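Local coordinates for FBP protein (Leishmania major, PDB 5OFU), which probably catalyses the magnesium-dependent hydrolysis of fructose 1,6-bisphosphate to fructose 6-phosphate and phosphate, and carries a binding site for AMP, at residues Arg110-Ile115 with Val138-Lys143; Ser96-Gln101 with Phe116-Asp121; Ser213-Asn218 with Thr242-Arg247. All coordinates share one frame; numbering follows the deposited sequence.

How the interactions relate
Following the chain from the N terminus, Ser96-Gln101 comes first, just where strand 91-96 runs out. Arg110-Ile115 then leads into strand 113-121, which continues through Phe116-Asp121, so interaction 2 closes its loop before interaction 1 does, at Val138-Lys143, and the two cross along the chain. They meet where Trp139 CZ3 packs on Phe116 CD2 at 3.7 Å, and together tie three neighbouring strands of one mixed sheet, from the AMP site to the metal and sugar site. Interaction 3 follows in series in the C-terminal family region, about 29 Å from interaction 2 between centres, and closes a beta-alpha-beta unit. Interactions 2 and 3 both reach the same fructose 6-phosphate.

Interaction 1: Arg110-Ile115 with Val138-Lys143; sequences RGDYLI and VWRLPK. With AMP (adenosine monophosphate), chain E.
Tyr113 lies against Val138 and Arg140 where strands 113-121 and 132-140 pair as an antiparallel beta hairpin. Leu114 and Trp139 form the hydrogen-bonded pair of this end, with Leu114 N donating to Trp139 O and Trp139 N to Leu114 O, both at 2.8 Å. Tyr113 with Arg140 and Ile115 with Val138 are the flanking non-hydrogen-bonded pairs, and their side chains emerge on one face of the sheet; those of Leu114 and Trp139 take the other.

From Tyr113 CB, which passes near Trp139 O, the ring, with CG beside the backbone N (chi1 -73°), slants across Val138 and Arg140. CD1 packs on Val138 CG1 at 3.6 Å, the same methyl that meets Ile115 CD1. One atom further, CE1 is 4.0 Å from Arg140 CG. At the far end Tyr113 OH is both acceptor and donor: AMP O3' gives it a hydrogen bond of 2.8 Å, and it gives one to AMP O2P, in the plane of the ring, at 2.7 Å. Ribose and phosphate of the nucleotide are thus both tied to one hydroxyl, and Arg25, Phe28 and Thr29 add further hydrogen bonds to the nucleotide.

Arg140 stretches out on the same face, extended from CG to NE, its guanidinium plane turned only 27° from the Tyr113 ring. Asp112 steers it, and also salt-bridges through OD1 to Arg25, so this one carboxylate grips two arginines beside the nucleotide. At the hairpin's open end, Leu141 N bonds to Asp112 O. The Arg140 bond is nearly straight (172°): NE reaches Asp112 OD2 from the syn side at 2.9 Å, with OD2 lying in the guanidinium plane.

Interaction 2: Ser96-Gln101 with Phe116-Asp121; sequences SEEEEQ and FFDPLD. With F6P (6-O-phosphono-beta-D-fructofuranose), chain F.
Ser96 and Glu97 meet Phe117 and Asp118 in a short parallel strand contact, where strand 91-96 ends beside strand 113-121 and the chain swings off into a loop. A single backbone hydrogen bond crosses it, Glu97 N to Phe117 O at 2.9 Å. Ser96 CA sits over one face of the Phe117 ring, a CH-pi contact 4.1 Å from the centroid and 14° off the normal. The ring is placed under Ser96 by a chi1 of 62°, with CG between the backbone N and the carbonyl carbon, and it also stacks with Phe81 of helix 73-87.

Past this pair the contact turns acidic. At residues 118-121, Asp-Pro-Leu-Asp is this family's form of the Asp-Pro-x-Asp metal-binding motif shared with the inositol monophosphatases, and Glu97, Glu98, Asp118, Leu120 and Asp121 bind manganese in a structure of this protein. Glu97 reaches across in an extended chain and brings OE1 to 2.9 Å from Asp118 OD2. Both atoms are acceptors and no hydrogen bond joins them; their carboxylate planes stand 76° apart, and both residues are ligands of both manganese ions. Glu97 OE2 forms a salt bridge with Arg280. Glu98, bent at chi2, lays OE2 beside Pro119 CG at 3.8 Å. Asp121, also a ligand of one manganese ion, reaches the product as well: O3 of fructose 6-phosphate donates to Asp121 OD1 at 2.7 Å, while Val253 N holds OD2.

Interaction 3: Ser213-Asn218 with Thr242-Arg247; sequences SIYSVN and TRYSAR. With F6P (6-O-phosphono-beta-D-fructofuranose), chain I; F6P (6-O-phosphono-beta-D-fructofuranose), chain F.
Strands 214-216 and 245-246 run parallel, joined by Ser245 N to Ser213 O at 2.9 Å, Tyr215 N to Ser245 O at 3.0 Å and Arg247 N to Tyr215 O at 3.1 Å. This pairing closes a beta-alpha-beta unit whose crossover is helix 227-238. One further bond extends it past the backbone: Ser216 OG donates to Arg247 O at 2.6 Å.

Two tyrosines pack on the side of the sheet facing that helix. A chi1 of 75° swings the Tyr215 ring over the adjacent strand; CD1 lies by Tyr244 CB, and CZ is 3.8 Å from the methyl of Ala246, an off-centre CH-pi contact. Leu236 of the crossover helix touches both tyrosines. Ser213 CB stands over the face of the Tyr244 ring, 4.2 Å from its centroid and 15° off the normal. The tyrosine hydroxyls are held beyond the contact, Tyr215 OH by Glu219 and Tyr244 OH by Glu327.

The ends of the two segments serve two active sites. Asn218 ND2 donates to phosphate oxygen O2P of the fructose 6-phosphate of chain F, while Asn218 OD1 accepts from Ala246 N of the second subunit, so the subunit interface and the sugar-phosphate site share a residue. Arg247 goes the other way. Ile214 CG2 touches its CG, and the bend at chi2 (-67°) turns the chain so that NH1 donates to Ala246 O at 2.8 Å, which restrains the guanidinium. Its NH2 then meets O2P of the fructose 6-phosphate of chain I, bound by the second subunit, at 2.6 Å, the oxygen lying in the guanidinium plane.

Interaction 1: Arg110-Ile115 with Val138-Lys143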
# COMPACT_ATOMS: atom_id res chain seq x y z
N ARG A 110 3.31 -35.00 1.07
CA ARG A 110 2.28 -35.53 0.16
C ARG A 110 0.95 -35.83 0.86
O ARG A 110 0.84 -36.83 1.60
CB ARG A 110 2.80 -36.79 -0.53
CG ARG A 110 2.50 -36.85 -2.01
CD ARG A 110 2.84 -38.20 -2.63
NE ARG A 110 4.10 -38.26 -3.34
CZ ARG A 110 4.50 -39.31 -4.05
NH1 ARG A 110 3.74 -40.41 -4.12
NH2 ARG A 110 5.67 -39.28 -4.67
N GLY A 111 -0.04 -34.97 0.63
CA GLY A 111 -1.41 -35.21 1.08
C GLY A 111 -2.19 -35.97 0.02
O GLY A 111 -1.60 -36.67 -0.80
N ASP A 112 -3.51 -35.83 0.04
CA ASP A 112 -4.37 -36.58 -0.89
C ASP A 112 -5.25 -35.67 -1.75
O ASP A 112 -6.29 -36.12 -2.24
CB ASP A 112 -5.20 -37.61 -0.10
CG ASP A 112 -6.18 -36.97 0.86
OD1 ASP A 112 -5.76 -36.04 1.59
OD2 ASP A 112 -7.35 -37.40 0.92
N TYR A 113 -4.84 -34.41 -1.93
CA TYR A 113 -5.57 -33.45 -2.75
C TYR A 113 -4.89 -33.26 -4.10
O TYR A 113 -3.66 -33.22 -4.17
CB TYR A 113 -5.73 -32.11 -2.03
CG TYR A 113 -6.74 -32.19 -0.92
CD1 TYR A 113 -8.09 -32.27 -1.21
CD2 TYR A 113 -6.35 -32.18 0.42
CE1 TYR A 113 -9.03 -32.35 -0.19
CE2 TYR A 113 -7.29 -32.26 1.44
CZ TYR A 113 -8.64 -32.35 1.12
OH TYR A 113 -9.61 -32.45 2.10
N LEU A 114 -5.70 -33.22 -5.16
CA LEU A 114 -5.26 -32.87 -6.51
C LEU A 114 -5.80 -31.49 -6.82
O LEU A 114 -7.00 -31.28 -6.68
CB LEU A 114 -5.80 -33.85 -7.55
CG LEU A 114 -5.51 -35.35 -7.40
CD1 LEU A 114 -6.47 -36.01 -6.43
CD2 LEU A 114 -5.56 -36.07 -8.74
N ILE A 115 -4.92 -30.55 -7.18
CA ILE A 115 -5.32 -29.17 -7.55
C ILE A 115 -5.06 -28.97 -9.03
O ILE A 115 -3.97 -29.25 -9.52
CB ILE A 115 -4.53 -28.04 -6.82
CG1 ILE A 115 -4.08 -28.46 -5.43
CG2 ILE A 115 -5.36 -26.76 -6.75
CD1 ILE A 115 -5.18 -28.96 -4.52
N VAL A 138 -10.28 -28.25 -6.76
CA VAL A 138 -9.66 -29.20 -5.83
C VAL A 138 -10.45 -30.52 -5.78
O VAL A 138 -11.66 -30.51 -5.53
CB VAL A 138 -9.59 -28.64 -4.40
CG1 VAL A 138 -8.86 -29.60 -3.48
CG2 VAL A 138 -8.90 -27.27 -4.40
N TRP A 139 -9.74 -31.62 -6.03
CA TRP A 139 -10.29 -32.97 -5.92
C TRP A 139 -9.56 -33.74 -4.84
O TRP A 139 -8.41 -33.47 -4.53
CB TRP A 139 -10.12 -33.73 -7.24
CG TRP A 139 -11.11 -33.43 -8.31
CD1 TRP A 139 -12.24 -34.15 -8.61
CD2 TRP A 139 -11.04 -32.38 -9.27
NE1 TRP A 139 -12.89 -33.59 -9.69
CE2 TRP A 139 -12.17 -32.50 -10.11
CE3 TRP A 139 -10.15 -31.33 -9.48
CZ2 TRP A 139 -12.42 -31.62 -11.14
CZ3 TRP A 139 -10.40 -30.46 -10.52
CH2 TRP A 139 -11.53 -30.61 -11.34
N ARG A 140 -10.25 -34.73 -4.29
CA ARG A 140 -9.65 -35.67 -3.34
C ARG A 140 -9.41 -37.02 -4.03
O ARG A 140 -10.21 -37.45 -4.86
CB ARG A 140 -10.57 -35.83 -2.12
CG ARG A 140 -9.84 -36.17 -0.85
CD ARG A 140 -10.73 -36.07 0.36
NE ARG A 140 -10.03 -36.59 1.53
CZ ARG A 140 -10.54 -36.66 2.75
NH1 ARG A 140 -11.79 -36.25 3.01
NH2 ARG A 140 -9.80 -37.16 3.74
N LEU A 141 -8.32 -37.68 -3.68
CA LEU A 141 -8.06 -39.05 -4.16
C LEU A 141 -9.24 -39.98 -3.84
O LEU A 141 -9.72 -39.99 -2.70
CB LEU A 141 -6.82 -39.63 -3.49
CG LEU A 141 -5.46 -39.30 -4.10
CD1 LEU A 141 -4.27 -39.61 -3.19
CD2 LEU A 141 -5.35 -40.03 -5.42
N PRO A 142 -9.70 -40.78 -4.83
CA PRO A 142 -10.67 -41.84 -4.53
C PRO A 142 -10.11 -42.82 -3.49
O PRO A 142 -8.90 -43.08 -3.48
CB PRO A 142 -10.87 -42.54 -5.86
CG PRO A 142 -10.50 -41.53 -6.89
CD PRO A 142 -9.45 -40.66 -6.28
N LYS A 143 -10.96 -43.31 -2.59
CA LYS A 143 -10.55 -44.28 -1.57
C LYS A 143 -9.91 -45.54 -2.20
O LYS A 143 -10.35 -46.00 -3.25
CB LYS A 143 -11.74 -44.68 -0.66
CG LYS A 143 -12.96 -45.27 -1.37
CD LYS A 143 -13.97 -45.91 -0.44
CE LYS A 143 -13.57 -47.06 0.38
NZ LYS A 143 -12.86 -48.14 -0.30
P AMP E . -9.13 -32.50 5.71
O1P AMP E . -8.64 -31.17 6.21
O2P AMP E . -8.45 -33.00 4.46
O3P AMP E . -9.25 -33.58 6.76
O5' AMP E . -10.66 -32.17 5.36
C5' AMP E . -11.50 -33.14 4.75
C4' AMP E . -12.75 -32.50 4.16
O4' AMP E . -13.47 -31.74 5.13
C3' AMP E . -12.46 -31.56 3.01
O3' AMP E . -12.37 -32.22 1.76
C2' AMP E . -13.62 -30.59 3.06
O2' AMP E . -14.75 -31.07 2.33
C1' AMP E . -13.93 -30.51 4.55
N9 AMP E . -13.20 -29.33 5.09
C8 AMP E . -12.04 -29.34 5.78
N7 AMP E . -11.65 -28.09 6.10
C5 AMP E . -12.57 -27.25 5.60
C6 AMP E . -12.74 -25.80 5.58
N6 AMP E . -11.84 -25.01 6.18
N1 AMP E . -13.83 -25.30 4.95
C2 AMP E . -14.74 -26.10 4.35
N3 AMP E . -14.63 -27.45 4.33
C4 AMP E . -13.58 -28.07 4.93

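Interaction 2: Ser96-Gln101 with Phe116-Asp121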
# COMPACT_ATOMS: atom_id res chain seq x y z
N SER A 96 -1.01 -27.32 -13.76
CA SER A 96 -1.13 -25.96 -14.29
C SER A 96 -1.55 -26.07 -15.73
O SER A 96 -0.96 -26.85 -16.47
CB SER A 96 0.20 -25.20 -14.22
OG SER A 96 0.08 -23.96 -14.89
N GLU A 97 -2.57 -25.31 -16.13
CA GLU A 97 -3.05 -25.34 -17.52
C GLU A 97 -1.94 -25.12 -18.54
O GLU A 97 -1.93 -25.76 -19.58
CB GLU A 97 -4.17 -24.33 -17.73
CG GLU A 97 -4.59 -24.20 -19.19
CD GLU A 97 -6.00 -23.70 -19.38
OE1 GLU A 97 -6.49 -22.91 -18.54
OE2 GLU A 97 -6.61 -24.08 -20.39
N GLU A 98 -1.03 -24.20 -18.24
CA GLU A 98 0.09 -23.87 -19.14
C GLU A 98 1.01 -25.05 -19.43
O GLU A 98 1.48 -25.20 -20.56
CB GLU A 98 0.91 -22.70 -18.56
CG GLU A 98 0.29 -21.33 -18.85
CD GLU A 98 0.40 -20.35 -17.69
OE1 GLU A 98 1.45 -20.29 -17.00
OE2 GLU A 98 -0.59 -19.61 -17.48
N GLU A 99 1.26 -25.89 -18.43
CA GLU A 99 2.23 -26.97 -18.54
C GLU A 99 1.61 -28.25 -19.11
O GLU A 99 0.44 -28.56 -18.87
CB GLU A 99 2.86 -27.25 -17.16
CG GLU A 99 3.57 -26.04 -16.55
CD GLU A 99 4.11 -26.30 -15.15
OE1 GLU A 99 4.20 -27.48 -14.73
OE2 GLU A 99 4.47 -25.31 -14.47
N GLU A 100 2.42 -29.03 -19.83
CA GLU A 100 1.94 -30.25 -20.49
C GLU A 100 1.67 -31.42 -19.53
O GLU A 100 0.77 -32.22 -19.77
CB GLU A 100 2.93 -30.66 -21.59
CG GLU A 100 2.52 -30.26 -22.97
CD GLU A 100 3.58 -30.51 -24.02
OE1 GLU A 100 4.79 -30.61 -23.69
OE2 GLU A 100 3.21 -30.60 -25.20
N GLN A 101 2.45 -31.52 -18.46
CA GLN A 101 2.37 -32.63 -17.51
C GLN A 101 1.89 -32.16 -16.15
O GLN A 101 1.98 -30.97 -15.81
CB GLN A 101 3.75 -33.28 -17.35
CG GLN A 101 4.54 -33.45 -18.65
CD GLN A 101 5.34 -34.74 -18.72
OE1 GLN A 101 5.33 -35.56 -17.80
NE2 GLN A 101 6.03 -34.93 -19.83
N PHE A 116 -6.06 -28.50 -9.75
CA PHE A 116 -5.89 -28.11 -11.14
C PHE A 116 -6.22 -26.64 -11.24
O PHE A 116 -7.27 -26.21 -10.74
CB PHE A 116 -6.74 -28.98 -12.06
CG PHE A 116 -6.31 -30.40 -12.07
CD1 PHE A 116 -5.28 -30.82 -12.90
CD2 PHE A 116 -6.89 -31.32 -11.22
CE1 PHE A 116 -4.85 -32.14 -12.90
CE2 PHE A 116 -6.46 -32.64 -11.21
CZ PHE A 116 -5.44 -33.05 -12.05
N PHE A 117 -5.33 -25.87 -11.84
CA PHE A 117 -5.49 -24.43 -11.87
C PHE A 117 -5.00 -23.79 -13.15
O PHE A 117 -4.13 -24.33 -13.84
CB PHE A 117 -4.76 -23.81 -10.66
CG PHE A 117 -3.28 -24.04 -10.65
CD1 PHE A 117 -2.76 -25.22 -10.17
CD2 PHE A 117 -2.41 -23.07 -11.12
CE1 PHE A 117 -1.40 -25.45 -10.17
CE2 PHE A 117 -1.04 -23.29 -11.11
CZ PHE A 117 -0.53 -24.48 -10.63
N ASP A 118 -5.59 -22.64 -13.46
CA ASP A 118 -5.07 -21.72 -14.45
C ASP A 118 -4.65 -20.49 -13.66
O ASP A 118 -5.51 -19.78 -13.13
CB ASP A 118 -6.16 -21.39 -15.48
CG ASP A 118 -5.66 -20.48 -16.59
OD1 ASP A 118 -4.49 -20.02 -16.52
OD2 ASP A 118 -6.45 -20.22 -17.54
N PRO A 119 -3.33 -20.23 -13.53
CA PRO A 119 -2.87 -19.17 -12.63
C PRO A 119 -3.08 -17.75 -13.15
O PRO A 119 -3.15 -16.83 -12.34
CB PRO A 119 -1.37 -19.46 -12.49
CG PRO A 119 -1.01 -20.13 -13.76
CD PRO A 119 -2.21 -20.94 -14.17
N LEU A 120 -3.15 -17.59 -14.47
CA LEU A 120 -3.40 -16.29 -15.09
C LEU A 120 -4.27 -16.45 -16.33
O LEU A 120 -3.80 -16.51 -17.46
CB LEU A 120 -2.08 -15.56 -15.39
CG LEU A 120 -2.20 -14.06 -15.69
CD1 LEU A 120 -2.86 -13.29 -14.56
CD2 LEU A 120 -0.82 -13.48 -15.97
N ASP A 121 -5.57 -16.51 -16.07
CA ASP A 121 -6.60 -16.56 -17.08
C ASP A 121 -6.79 -15.20 -17.73
O ASP A 121 -6.73 -14.17 -17.06
CB ASP A 121 -7.90 -17.03 -16.43
CG ASP A 121 -9.09 -16.97 -17.37
OD1 ASP A 121 -9.26 -17.91 -18.19
OD2 ASP A 121 -9.86 -16.00 -17.26
O1 F6P F . -7.75 -19.47 -22.84
C1 F6P F . -8.82 -19.13 -21.95
C2 F6P F . -9.25 -17.70 -22.21
O2 F6P F . -8.15 -16.83 -21.92
C3 F6P F . -10.48 -17.30 -21.40
O3 F6P F . -10.16 -16.48 -20.28
C4 F6P F . -11.37 -16.53 -22.36
O4 F6P F . -12.77 -16.78 -22.16
C5 F6P F . -10.94 -17.03 -23.72
O5 F6P F . -9.62 -17.56 -23.59
C6 F6P F . -10.93 -15.92 -24.75
O6 F6P F . -10.84 -16.55 -26.02
P F6P F . -11.07 -15.75 -27.39
O1P F6P F . -9.81 -14.93 -27.56
O2P F6P F . -12.33 -14.95 -27.15
O3P F6P F . -11.17 -16.88 -28.38

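Interaction 3: Ser213-Asn218 with Thr242-Arg247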
# COMPACT_ATOMS: atom_id res chain seq x y z
N SER A 213 -30.87 -9.88 -19.14
CA SER A 213 -30.68 -9.69 -20.59
C SER A 213 -29.26 -9.26 -20.96
O SER A 213 -29.06 -8.19 -21.54
CB SER A 213 -31.69 -8.67 -21.11
OG SER A 213 -33.01 -9.06 -20.81
N ILE A 214 -28.27 -10.08 -20.60
CA ILE A 214 -26.87 -9.83 -20.96
C ILE A 214 -26.28 -11.12 -21.48
O ILE A 214 -26.46 -12.17 -20.85
CB ILE A 214 -26.00 -9.31 -19.78
CG1 ILE A 214 -26.63 -8.05 -19.14
CG2 ILE A 214 -24.58 -8.98 -20.24
CD1 ILE A 214 -26.01 -7.66 -17.81
N TYR A 215 -25.58 -11.05 -22.61
CA TYR A 215 -24.90 -12.22 -23.15
C TYR A 215 -23.44 -11.92 -23.48
O TYR A 215 -23.09 -10.81 -23.90
CB TYR A 215 -25.64 -12.79 -24.38
CG TYR A 215 -25.49 -11.99 -25.65
CD1 TYR A 215 -26.25 -10.85 -25.86
CD2 TYR A 215 -24.61 -12.40 -26.65
CE1 TYR A 215 -26.13 -10.13 -27.03
CE2 TYR A 215 -24.49 -11.67 -27.83
CZ TYR A 215 -25.25 -10.54 -28.01
OH TYR A 215 -25.16 -9.78 -29.19
N SER A 216 -22.62 -12.95 -23.28
CA SER A 216 -21.17 -12.83 -23.36
C SER A 216 -20.59 -13.96 -24.20
O SER A 216 -20.64 -15.12 -23.81
CB SER A 216 -20.59 -12.82 -21.94
OG SER A 216 -19.22 -12.48 -21.96
N VAL A 217 -20.06 -13.60 -25.37
CA VAL A 217 -19.53 -14.55 -26.34
C VAL A 217 -18.70 -13.75 -27.34
O VAL A 217 -18.91 -12.54 -27.48
CB VAL A 217 -20.68 -15.32 -27.05
CG1 VAL A 217 -21.61 -14.37 -27.82
CG2 VAL A 217 -20.14 -16.40 -27.98
N ASN A 218 -17.74 -14.41 -28.00
CA ASN A 218 -16.93 -13.78 -29.06
C ASN A 218 -17.61 -13.92 -30.43
O ASN A 218 -17.44 -14.93 -31.11
CB ASN A 218 -15.51 -14.37 -29.10
CG ASN A 218 -14.59 -13.63 -30.07
OD1 ASN A 218 -15.03 -12.81 -30.90
ND2 ASN A 218 -13.31 -13.89 -29.96
N THR A 242 -37.60 -8.73 -25.82
CA THR A 242 -36.53 -8.42 -24.85
C THR A 242 -35.23 -7.94 -25.51
O THR A 242 -34.60 -8.68 -26.27
CB THR A 242 -36.21 -9.66 -23.99
OG1 THR A 242 -37.43 -10.28 -23.56
CG2 THR A 242 -35.38 -9.28 -22.77
N ARG A 243 -34.82 -6.71 -25.19
CA ARG A 243 -33.54 -6.17 -25.65
C ARG A 243 -32.38 -6.69 -24.79
O ARG A 243 -32.42 -6.58 -23.56
CB ARG A 243 -33.54 -4.63 -25.63
CG ARG A 243 -34.64 -3.97 -26.44
CD ARG A 243 -34.31 -3.81 -27.93
NE ARG A 243 -33.99 -5.08 -28.59
CZ ARG A 243 -34.86 -6.04 -28.91
NH1 ARG A 243 -36.16 -5.91 -28.66
NH2 ARG A 243 -34.41 -7.16 -29.49
N TYR A 244 -31.37 -7.27 -25.45
CA TYR A 244 -30.18 -7.82 -24.79
C TYR A 244 -29.00 -6.87 -24.92
O TYR A 244 -28.84 -6.20 -25.93
CB TYR A 244 -29.83 -9.18 -25.41
CG TYR A 244 -30.59 -10.34 -24.81
CD1 TYR A 244 -31.90 -10.62 -25.21
CD2 TYR A 244 -30.00 -11.18 -23.86
CE1 TYR A 244 -32.61 -11.70 -24.66
CE2 TYR A 244 -30.69 -12.26 -23.30
CZ TYR A 244 -31.99 -12.51 -23.70
OH TYR A 244 -32.68 -13.58 -23.17
N SER A 245 -28.16 -6.81 -23.89
CA SER A 245 -26.89 -6.09 -23.94
C SER A 245 -25.73 -7.09 -24.08
O SER A 245 -25.80 -8.19 -23.52
CB SER A 245 -26.73 -5.28 -22.66
OG SER A 245 -25.67 -4.36 -22.79
N ALA A 246 -24.71 -6.73 -24.85
CA ALA A 246 -23.53 -7.60 -25.04
C ALA A 246 -22.33 -7.12 -24.23
O ALA A 246 -22.08 -5.91 -24.15
CB ALA A 246 -23.16 -7.68 -26.51
N ARG A 247 -21.62 -8.06 -23.61
CA ARG A 247 -20.39 -7.80 -22.89
C ARG A 247 -19.43 -8.95 -23.10
O ARG A 247 -19.80 -10.10 -22.88
CB ARG A 247 -20.66 -7.65 -21.38
CG ARG A 247 -21.45 -6.41 -20.99
CD ARG A 247 -20.62 -5.15 -21.24
NE ARG A 247 -21.25 -3.92 -20.78
CZ ARG A 247 -22.12 -3.17 -21.47
NH1 ARG A 247 -22.55 -3.51 -22.69
NH2 ARG A 247 -22.59 -2.05 -20.91
O1 F6P I . -21.95 6.19 -20.92
C1 F6P I . -20.61 5.94 -21.38
C2 F6P I . -20.30 4.44 -21.29
O2 F6P I . -20.28 4.05 -19.91
C3 F6P I . -18.98 4.08 -21.98
O3 F6P I . -17.92 3.91 -21.04
C4 F6P I . -19.25 2.79 -22.73
O4 F6P I . -18.52 2.69 -23.96
C5 F6P I . -20.74 2.83 -22.96
O5 F6P I . -21.31 3.70 -21.98
C6 F6P I . -21.40 1.47 -22.81
O6 F6P I . -22.72 1.61 -23.35
P F6P I . -23.69 0.36 -23.64
O1P F6P I . -24.91 1.06 -24.17
O2P F6P I . -23.95 -0.28 -22.30
O3P F6P I . -22.89 -0.52 -24.59
O1 F6P F . -7.75 -19.47 -22.84
C1 F6P F . -8.82 -19.13 -21.95
C2 F6P F . -9.25 -17.70 -22.21
O2 F6P F . -8.15 -16.83 -21.92
C3 F6P F . -10.48 -17.30 -21.40
O3 F6P F . -10.16 -16.48 -20.28
C4 F6P F . -11.37 -16.53 -22.36
O4 F6P F . -12.77 -16.78 -22.16
C5 F6P F . -10.94 -17.03 -23.72
O5 F6P F . -9.62 -17.56 -23.59
C6 F6P F . -10.93 -15.92 -24.75
O6 F6P F . -10.84 -16.55 -26.02
P F6P F . -11.07 -15.75 -27.39
O1P F6P F . -9.81 -14.93 -27.56
O2P F6P F . -12.33 -14.95 -27.15
O3P F6P F . -11.17 -16.88 -28.38